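Local coordinates for UBP3-associated protein BRE5 (Saccharomyces cerevisiae, PDB 2QIY), which works with the protease UBP3 in cleaving ubiquitin, which bears on the ubiquitination state of sec23, and is represented here by its NTF2-like domain, at residues N21-M26 with R83-K88; T40-H45 with I139-I144; S103-A108 with T125-P130. One frame throughout, in Å; residues are numbered along the deposited sequence.

Interaction 1: N21-M26 with R83-K88; sequences NYYERM and RSLKLK
The first torsions of Y23 (CG beside the backbone N, chi1 -65°) and L87 (CG in the crowded position between N and carbonyl carbon, chi1 69°) set the two CG atoms from which the phenol ring and the leucine methyls meet. Both methyls of L87 lie against one face of the Y23 ring. CD1 of L87 sits over the ring centre of Y23, 3.8 Å from the centroid, a CH-pi contact, while CD2 of L87 presses on Y23 CG at 3.6 Å, and the two side chains cross at about a right angle. The opposite face of the same ring takes CD2 of Y22, so the phenol is held flat between a leucine and its own helical neighbour. L85 approaches the ring obliquely, its CD2 4.1 Å from Y23 CD1, and its other methyl, CD1, reaches the sulfur SD of M26 at 3.7 Å. Where the two segments come nearest, R83 CA lies 3.3 Å from M26 O in a CA-H...O contact; the R83 side chain leads away to a salt bridge with D79. F122 also packs on Y23 and L87, and L87 and K88 pair with a strand of a neighbouring chain of another protein, carrying the sheet across that interface. Packing of the N-terminal helix against the inner face of the curved sheet, here strand 85-97, outermost within this chain, is characteristic of the NTF2 fold.

Interaction 2: T40-H45 with I139-I144; sequences TAELTH and ITNDII
E42, L43 and T44 pair in parallel with N141, D142 and I143, joining strands 41-46 and 137-147 within the curved mixed sheet of the NTF2-like domain. Four backbone hydrogen bonds tie the strands. E42 N donates to T140 O at 3.0 Å and T44 N to D142 O at 2.7 Å. I144 N to T44 O closes the series, and D142 N to E42 O is weak, its N-H...O angle only 132°. CA-H...O contacts, such as that of L43 CA with D142 O, supplement them. T140 and N141 both face I127 on the next strand, forming a classic beta bulge.

Side-chain packing divides between the faces. L43 and D142 lie side by side, pointing the same way, and the methyl CD1 of L43 lies against the carboxylate oxygen OD2 of D142 at 3.4 Å. On the other face, T44 CB touches I143 CG2. CG2 of I144, placed between N and carbonyl carbon, packs 3.8 Å from H45 CA.

The polar ends have partners beyond the strands. E42 OE1 accepts from the backbone N of Y96 of the second subunit, and T44 OG1 bonds to Q95 of that subunit. D142 OD2 is held by the hydroxyls of Y37 and Y22, two bonds that would probably stabilise a negative charge on this buried carboxylate. Beside it, a water joins both strands: it lies 2.8 Å from T44 O and 2.7 Å from D142 OD1, and is also hydrogen-bonded to H45 ND1 at 2.8 Å.

Interaction 3: S103-A108 with T125-P130; sequences SILIMA and TFILLP
I104 and I106 form hydrogen-bonded antiparallel pairs with L128 and F126, four N-H...O bonds of 2.9 Å between backbone N and O atoms, and the segment axes run at 165°. L105 with I127 and M107 with T125 are the non-hydrogen-bonded pairs on the other face. There the packing is tight: L105 CD2 lies 3.4 Å from I127 CD1 and 3.5 Å from T125 CG2. T125 CG2 is anti to its backbone N, while OG1 is beside that N (chi1 -69°) and touches M107 CG at 3.4 Å. The two side chains lie side by side, pointing the same way, and the buried OG1 has no polar partner in the model. A serine in place of T125, lacking CG2, would probably open a gap beside the CD2 methyl of L105. On the face of I104 and I106, I106 CD1 meets L128 CD1 at 3.7 Å, the side chains crossing obliquely. At the strand end, S103 OG reaches L129 CD1 at 3.3 Å and lies 3.7 Å from P130 CD. This is the hairpin of strands 103-114 and 120-130. Helix 11-28 packs on the face of I104, I106, F126 and L128, F18 and Y22 meeting F126 edge-to-face, while L105, M107, T125 and I127 pack on the second subunit, I127 against its counterpart; strands 85-97 and 137-147 flank the hairpin.

Overall arrangement
From the N terminus, helix 11-28 supplies the first segment of interaction 1 and strand 41-46 the first of interaction 2. The chain then reaches 83-88, closing interaction 1 across 56 residues while interaction 2 is still open, so the two cross. Interaction 3 follows in series with interaction 1: it opens at 103-108 and closes at 125-130, wholly within the long loop that 139-144 finally closes against 40-45. Interaction 1 ties the helix to a strand outermost within this chain, whereas interactions 2 and 3 join neighbouring pairs inside the same sheet. Y22, on the helix segment of interaction 1, touches both other contacts, and backbone bonds between 125-130 and 139-144 stitch interactions 2 and 3 together.

Interaction 1: N21-M26 with R83-K88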
loop_
_atom_site.group_PDB
_atom_site.type_symbol
_atom_site.label_atom_id
_atom_site.label_comp_id
_atom_site.label_asym_id
_atom_site.label_seq_id
_atom_site.Cartn_x
_atom_site.Cartn_y
_atom_site.Cartn_z
ATOM N N ASN A 21 7.521 -1.170 -16.688
ATOM C CA ASN A 21 8.947 -0.873 -16.899
ATOM C C ASN A 21 9.849 -1.150 -15.687
ATOM O O ASN A 21 10.945 -1.706 -15.840
ATOM C CB ASN A 21 9.139 0.558 -17.403
ATOM C CG ASN A 21 8.603 0.754 -18.821
ATOM O OD1 ASN A 21 8.529 -0.194 -19.608
ATOM N ND2 ASN A 21 8.221 1.983 -19.146
ATOM N N TYR A 22 9.363 -0.794 -14.498
ATOM C CA TYR A 22 10.067 -1.030 -13.232
ATOM C C TYR A 22 10.336 -2.520 -12.980
ATOM O O TYR A 22 11.466 -2.912 -12.689
ATOM C CB TYR A 22 9.214 -0.468 -12.096
ATOM C CG TYR A 22 9.716 -0.733 -10.702
ATOM C CD1 TYR A 22 10.592 0.148 -10.087
ATOM C CD2 TYR A 22 9.273 -1.840 -9.975
ATOM C CE1 TYR A 22 11.030 -0.078 -8.781
ATOM C CE2 TYR A 22 9.702 -2.082 -8.656
ATOM C CZ TYR A 22 10.589 -1.197 -8.068
ATOM O OH TYR A 22 11.020 -1.424 -6.784
ATOM N N TYR A 23 9.303 -3.351 -13.087
ATOM C CA TYR A 23 9.508 -4.771 -12.790
ATOM C C TYR A 23 10.304 -5.481 -13.857
ATOM O O TYR A 23 11.076 -6.398 -13.562
ATOM C CB TYR A 23 8.198 -5.494 -12.506
ATOM C CG TYR A 23 7.498 -5.007 -11.257
ATOM C CD1 TYR A 23 8.035 -5.232 -9.979
ATOM C CD2 TYR A 23 6.278 -4.332 -11.350
ATOM C CE1 TYR A 23 7.368 -4.768 -8.817
ATOM C CE2 TYR A 23 5.607 -3.889 -10.215
ATOM C CZ TYR A 23 6.153 -4.103 -8.958
ATOM O OH TYR A 23 5.482 -3.662 -7.844
ATOM N N GLU A 24 10.167 -5.035 -15.098
ATOM C CA GLU A 24 10.890 -5.693 -16.157
ATOM C C GLU A 24 12.367 -5.315 -16.125
ATOM O O GLU A 24 13.208 -6.127 -16.502
ATOM C CB GLU A 24 10.221 -5.459 -17.503
ATOM C CG GLU A 24 8.889 -6.232 -17.630
ATOM C CD GLU A 24 8.153 -5.950 -18.936
ATOM O OE1 GLU A 24 8.513 -4.971 -19.632
ATOM O OE2 GLU A 24 7.230 -6.729 -19.284
ATOM N N ARG A 25 12.678 -4.106 -15.636
ATOM C CA ARG A 25 14.075 -3.683 -15.464
ATOM C C ARG A 25 14.801 -4.566 -14.456
ATOM O O ARG A 25 16.020 -4.754 -14.559
ATOM C CB ARG A 25 14.184 -2.207 -15.035
ATOM C CG ARG A 25 13.890 -1.232 -16.145
ATOM C CD ARG A 25 14.322 0.175 -15.760
ATOM N NE ARG A 25 13.230 0.982 -15.209
ATOM C CZ ARG A 25 13.077 1.269 -13.923
ATOM N NH1 ARG A 25 13.953 0.823 -13.024
ATOM N NH2 ARG A 25 12.056 2.020 -13.529
ATOM N N MET A 26 14.062 -5.090 -13.478
ATOM C CA MET A 26 14.616 -6.048 -12.527
ATOM C C MET A 26 15.066 -7.314 -13.213
ATOM O O MET A 26 16.091 -7.892 -12.846
ATOM C CB MET A 26 13.588 -6.417 -11.475
ATOM C CG MET A 26 13.214 -5.227 -10.666
ATOM S SD MET A 26 12.385 -5.768 -9.177
ATOM C CE MET A 26 12.305 -4.203 -8.279
ATOM N N ARG A 83 17.036 -10.566 -10.554
ATOM C CA ARG A 83 16.752 -10.981 -11.926
ATOM C C ARG A 83 15.665 -12.058 -11.990
ATOM O O ARG A 83 15.071 -12.309 -13.048
ATOM C CB ARG A 83 18.031 -11.523 -12.574
ATOM C CG ARG A 83 18.966 -10.429 -13.072
ATOM C CD ARG A 83 20.212 -11.026 -13.749
ATOM N NE ARG A 83 21.098 -9.965 -14.248
ATOM C CZ ARG A 83 21.127 -9.561 -15.512
ATOM N NH1 ARG A 83 20.355 -10.158 -16.409
ATOM N NH2 ARG A 83 21.957 -8.586 -15.895
ATOM N N SER A 84 15.443 -12.728 -10.869
ATOM C CA SER A 84 14.534 -13.875 -10.850
ATOM C C SER A 84 13.153 -13.491 -10.307
ATOM O O SER A 84 12.295 -14.354 -10.150
ATOM C CB SER A 84 15.146 -15.035 -10.061
ATOM O OG SER A 84 15.130 -14.796 -8.657
ATOM N N LEU A 85 12.937 -12.190 -10.071
ATOM C CA LEU A 85 11.672 -11.713 -9.501
ATOM C C LEU A 85 10.563 -11.794 -10.540
ATOM O O LEU A 85 10.761 -11.437 -11.702
ATOM C CB LEU A 85 11.832 -10.289 -8.969
ATOM C CG LEU A 85 10.618 -9.621 -8.302
ATOM C CD1 LEU A 85 11.039 -8.587 -7.257
ATOM C CD2 LEU A 85 9.699 -8.985 -9.372
ATOM N N LYS A 86 9.400 -12.268 -10.096
ATOM C CA LYS A 86 8.245 -12.483 -10.953
ATOM C C LYS A 86 7.012 -12.015 -10.173
ATOM O O LYS A 86 7.005 -11.979 -8.943
ATOM C CB LYS A 86 8.142 -13.978 -11.260
ATOM C CG LYS A 86 9.327 -14.501 -12.105
ATOM C CD LYS A 86 9.365 -16.016 -12.170
ATOM C CE LYS A 86 10.567 -16.467 -12.965
ATOM N NZ LYS A 86 10.221 -16.525 -14.401
ATOM N N LEU A 87 5.958 -11.630 -10.875
ATOM C CA LEU A 87 4.745 -11.258 -10.139
ATOM C C LEU A 87 3.499 -11.332 -10.965
ATOM O O LEU A 87 3.555 -11.275 -12.200
ATOM C CB LEU A 87 4.836 -9.860 -9.491
ATOM C CG LEU A 87 4.853 -8.641 -10.422
ATOM C CD1 LEU A 87 4.334 -7.419 -9.644
ATOM C CD2 LEU A 87 6.274 -8.415 -10.956
ATOM N N LYS A 88 2.396 -11.473 -10.238
ATOM C CA LYS A 88 1.058 -11.223 -10.749
ATOM C C LYS A 88 0.646 -9.869 -10.192
ATOM O O LYS A 88 0.565 -9.690 -8.970
ATOM C CB LYS A 88 0.108 -12.317 -10.281
ATOM C CG LYS A 88 -1.330 -12.073 -10.690
ATOM C CD LYS A 88 -2.237 -13.236 -10.304
ATOM C CE LYS A 88 -3.659 -12.940 -10.748
ATOM N NZ LYS A 88 -4.562 -14.097 -10.499
#

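Interaction 2: T40-H45 with I139-I144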
loop_
_atom_site.group_PDB
_atom_site.type_symbol
_atom_site.label_atom_id
_atom_site.label_comp_id
_atom_site.label_asym_id
_atom_site.label_seq_id
_atom_site.Cartn_x
_atom_site.Cartn_y
_atom_site.Cartn_z
ATOM N N THR A 40 18.192 11.478 -3.923
ATOM C CA THR A 40 17.869 11.370 -2.491
ATOM C C THR A 40 16.704 10.415 -2.212
ATOM O O THR A 40 16.067 10.474 -1.138
ATOM C CB THR A 40 17.572 12.758 -1.868
ATOM O OG1 THR A 40 16.465 13.360 -2.555
ATOM C CG2 THR A 40 18.797 13.665 -1.955
ATOM N N ALA A 41 16.403 9.537 -3.168
ATOM C CA ALA A 41 15.265 8.603 -3.008
ATOM C C ALA A 41 15.347 7.726 -1.753
ATOM O O ALA A 41 16.429 7.390 -1.284
ATOM C CB ALA A 41 15.133 7.698 -4.235
ATOM N N GLU A 42 14.179 7.320 -1.246
ATOM C CA GLU A 42 14.059 6.345 -0.154
ATOM C C GLU A 42 13.455 5.050 -0.662
ATOM O O GLU A 42 12.442 5.063 -1.372
ATOM C CB GLU A 42 13.185 6.909 0.973
ATOM C CG GLU A 42 13.763 8.240 1.439
ATOM C CD GLU A 42 13.282 8.730 2.784
ATOM O OE1 GLU A 42 12.537 8.027 3.507
ATOM O OE2 GLU A 42 13.699 9.857 3.129
ATOM N N LEU A 43 14.121 3.939 -0.329
ATOM C CA LEU A 43 13.678 2.600 -0.708
ATOM C C LEU A 43 13.467 1.746 0.525
ATOM O O LEU A 43 14.323 1.712 1.432
ATOM C CB LEU A 43 14.800 1.955 -1.536
ATOM C CG LEU A 43 14.590 0.496 -1.938
ATOM C CD1 LEU A 43 13.404 0.306 -2.908
ATOM C CD2 LEU A 43 15.883 -0.027 -2.578
ATOM N N THR A 44 12.354 1.023 0.554
ATOM C CA THR A 44 12.170 -0.001 1.607
ATOM C C THR A 44 11.856 -1.247 0.824
ATOM O O THR A 44 10.795 -1.346 0.199
ATOM C CB THR A 44 11.017 0.409 2.542
ATOM O OG1 THR A 44 11.413 1.577 3.247
ATOM C CG2 THR A 44 10.713 -0.703 3.562
ATOM N N HIS A 45 12.790 -2.202 0.810
ATOM C CA HIS A 45 12.701 -3.320 -0.135
ATOM C C HIS A 45 12.902 -4.679 0.539
ATOM O O HIS A 45 13.475 -4.775 1.606
ATOM C CB HIS A 45 13.729 -3.128 -1.268
ATOM C CG HIS A 45 13.377 -3.837 -2.542
ATOM N ND1 HIS A 45 12.391 -3.378 -3.392
ATOM C CD2 HIS A 45 13.888 -4.948 -3.120
ATOM C CE1 HIS A 45 12.296 -4.192 -4.433
ATOM N NE2 HIS A 45 13.208 -5.141 -4.308
ATOM N N ILE A 139 11.736 8.215 -9.407
ATOM C CA ILE A 139 11.193 7.625 -8.175
ATOM C C ILE A 139 11.799 8.308 -6.942
ATOM O O ILE A 139 13.004 8.307 -6.772
ATOM C CB ILE A 139 11.513 6.101 -8.075
ATOM C CG1 ILE A 139 11.009 5.354 -9.297
ATOM C CG2 ILE A 139 10.863 5.518 -6.839
ATOM C CD1 ILE A 139 11.589 3.937 -9.409
ATOM N N THR A 140 10.967 8.891 -6.087
ATOM C CA THR A 140 11.493 9.465 -4.840
ATOM C C THR A 140 11.263 8.553 -3.651
ATOM O O THR A 140 11.941 8.674 -2.621
ATOM C CB THR A 140 10.930 10.871 -4.540
ATOM O OG1 THR A 140 9.503 10.803 -4.392
ATOM C CG2 THR A 140 11.307 11.843 -5.652
ATOM N N ASN A 141 10.287 7.659 -3.791
ATOM C CA ASN A 141 9.878 6.744 -2.716
ATOM C C ASN A 141 9.400 5.440 -3.290
ATOM O O ASN A 141 8.695 5.414 -4.313
ATOM C CB ASN A 141 8.716 7.332 -1.892
ATOM C CG ASN A 141 9.112 8.537 -1.138
ATOM O OD1 ASN A 141 9.513 8.462 0.038
ATOM N ND2 ASN A 141 9.050 9.668 -1.798
ATOM N N ASP A 142 9.772 4.360 -2.615
ATOM C CA ASP A 142 9.453 3.010 -3.063
ATOM C C ASP A 142 9.411 2.137 -1.820
ATOM O O ASP A 142 10.449 1.909 -1.213
ATOM C CB ASP A 142 10.571 2.562 -4.006
ATOM C CG ASP A 142 10.380 1.152 -4.534
ATOM O OD1 ASP A 142 9.483 0.428 -4.059
ATOM O OD2 ASP A 142 11.155 0.784 -5.454
ATOM N N ILE A 143 8.207 1.691 -1.432
ATOM C CA ILE A 143 8.033 0.864 -0.215
ATOM C C ILE A 143 7.272 -0.393 -0.585
ATOM O O ILE A 143 6.195 -0.313 -1.201
ATOM C CB ILE A 143 7.170 1.545 0.879
ATOM C CG1 ILE A 143 7.739 2.911 1.305
ATOM C CG2 ILE A 143 6.960 0.546 2.088
ATOM C CD1 ILE A 143 6.767 3.676 2.240
ATOM N N ILE A 144 7.821 -1.568 -0.253
ATOM C CA ILE A 144 7.039 -2.802 -0.358
ATOM C C ILE A 144 6.722 -3.360 1.041
ATOM O O ILE A 144 7.541 -3.278 1.963
ATOM C CB ILE A 144 7.754 -3.858 -1.246
ATOM C CG1 ILE A 144 6.816 -5.030 -1.592
ATOM C CG2 ILE A 144 9.090 -4.339 -0.602
ATOM C CD1 ILE A 144 7.366 -5.895 -2.765
HETATM O O HOH W 1 10.437 -1.583 -2.523
#

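Interaction 3: S103-A108 with T125-P130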
loop_
_atom_site.group_PDB
_atom_site.type_symbol
_atom_site.label_atom_id
_atom_site.label_comp_id
_atom_site.label_asym_id
_atom_site.label_seq_id
_atom_site.Cartn_x
_atom_site.Cartn_y
_atom_site.Cartn_z
ATOM N N SER A 103 3.445 15.605 -8.875
ATOM C CA SER A 103 3.989 14.288 -8.533
ATOM C C SER A 103 2.861 13.260 -8.532
ATOM O O SER A 103 1.683 13.630 -8.463
ATOM C CB SER A 103 4.682 14.347 -7.177
ATOM O OG SER A 103 5.820 15.187 -7.252
ATOM N N ILE A 104 3.223 11.975 -8.616
ATOM C CA ILE A 104 2.223 10.915 -8.693
ATOM C C ILE A 104 2.470 9.873 -7.610
ATOM O O ILE A 104 3.569 9.350 -7.489
ATOM C CB ILE A 104 2.222 10.216 -10.079
ATOM C CG1 ILE A 104 2.138 11.243 -11.212
ATOM C CG2 ILE A 104 1.053 9.199 -10.162
ATOM C CD1 ILE A 104 2.494 10.679 -12.569
ATOM N N LEU A 105 1.431 9.597 -6.827
ATOM C CA LEU A 105 1.398 8.517 -5.829
ATOM C C LEU A 105 0.788 7.296 -6.479
ATOM O O LEU A 105 -0.324 7.377 -7.004
ATOM C CB LEU A 105 0.472 8.939 -4.675
ATOM C CG LEU A 105 0.552 8.394 -3.231
ATOM C CD1 LEU A 105 -0.788 8.364 -2.458
ATOM C CD2 LEU A 105 1.466 7.181 -2.957
ATOM N N ILE A 106 1.511 6.168 -6.456
ATOM C CA ILE A 106 1.027 4.931 -7.034
ATOM C C ILE A 106 1.006 3.825 -5.969
ATOM O O ILE A 106 1.969 3.653 -5.234
ATOM C CB ILE A 106 1.913 4.465 -8.237
ATOM C CG1 ILE A 106 2.010 5.561 -9.295
ATOM C CG2 ILE A 106 1.371 3.164 -8.836
ATOM C CD1 ILE A 106 3.010 5.236 -10.454
ATOM N N MET A 107 -0.081 3.071 -5.889
ATOM C CA MET A 107 -0.038 1.851 -5.065
ATOM C C MET A 107 -0.366 0.651 -5.922
ATOM O O MET A 107 -1.346 0.683 -6.680
ATOM C CB MET A 107 -1.083 1.876 -3.965
ATOM C CG MET A 107 -0.902 2.849 -2.886
ATOM S SD MET A 107 -2.366 2.610 -1.846
ATOM C CE MET A 107 -1.949 1.086 -1.063
ATOM N N ALA A 108 0.430 -0.411 -5.793
ATOM C CA ALA A 108 0.203 -1.635 -6.547
ATOM C C ALA A 108 0.028 -2.780 -5.564
ATOM O O ALA A 108 0.618 -2.765 -4.476
ATOM C CB ALA A 108 1.382 -1.897 -7.433
ATOM N N THR A 125 4.239 0.772 -2.851
ATOM C CA THR A 125 3.842 2.149 -3.106
ATOM C C THR A 125 5.025 2.930 -3.626
ATOM O O THR A 125 6.138 2.751 -3.142
ATOM C CB THR A 125 3.316 2.786 -1.806
ATOM O OG1 THR A 125 2.071 2.149 -1.495
ATOM C CG2 THR A 125 3.068 4.236 -1.985
ATOM N N PHE A 126 4.769 3.788 -4.606
ATOM C CA PHE A 126 5.793 4.658 -5.208
ATOM C C PHE A 126 5.350 6.105 -5.215
ATOM O O PHE A 126 4.143 6.401 -5.303
ATOM C CB PHE A 126 5.957 4.300 -6.677
ATOM C CG PHE A 126 6.303 2.864 -6.923
ATOM C CD1 PHE A 126 5.285 1.906 -7.056
ATOM C CD2 PHE A 126 7.645 2.467 -7.066
ATOM C CE1 PHE A 126 5.609 0.573 -7.308
ATOM C CE2 PHE A 126 7.960 1.132 -7.348
ATOM C CZ PHE A 126 6.934 0.196 -7.457
ATOM N N ILE A 127 6.323 7.012 -5.165
ATOM C CA ILE A 127 6.072 8.419 -5.495
ATOM C C ILE A 127 7.005 8.799 -6.642
ATOM O O ILE A 127 8.216 8.548 -6.567
ATOM C CB ILE A 127 6.284 9.385 -4.301
ATOM C CG1 ILE A 127 5.282 9.067 -3.200
ATOM C CG2 ILE A 127 6.090 10.856 -4.761
ATOM C CD1 ILE A 127 3.911 9.417 -3.567
ATOM N N LEU A 128 6.416 9.341 -7.698
ATOM C CA LEU A 128 7.128 9.800 -8.893
ATOM C C LEU A 128 7.142 11.322 -8.913
ATOM O O LEU A 128 6.094 11.973 -8.810
ATOM C CB LEU A 128 6.450 9.291 -10.171
ATOM C CG LEU A 128 6.176 7.787 -10.263
ATOM C CD1 LEU A 128 5.727 7.476 -11.676
ATOM C CD2 LEU A 128 7.421 6.985 -9.898
ATOM N N LEU A 129 8.336 11.878 -9.081
ATOM C CA LEU A 129 8.527 13.322 -9.116
ATOM C C LEU A 129 8.942 13.747 -10.539
ATOM O O LEU A 129 9.907 13.221 -11.084
ATOM C CB LEU A 129 9.630 13.693 -8.122
ATOM C CG LEU A 129 10.052 15.168 -8.076
ATOM C CD1 LEU A 129 9.022 15.989 -7.357
ATOM C CD2 LEU A 129 11.389 15.274 -7.372
ATOM N N PRO A 130 8.236 14.719 -11.140
ATOM C CA PRO A 130 8.616 15.026 -12.529
ATOM C C PRO A 130 10.004 15.657 -12.624
ATOM O O PRO A 130 10.459 16.300 -11.681
ATOM C CB PRO A 130 7.541 16.016 -12.996
ATOM C CG PRO A 130 6.903 16.555 -11.740
ATOM C CD PRO A 130 7.140 15.568 -10.635
#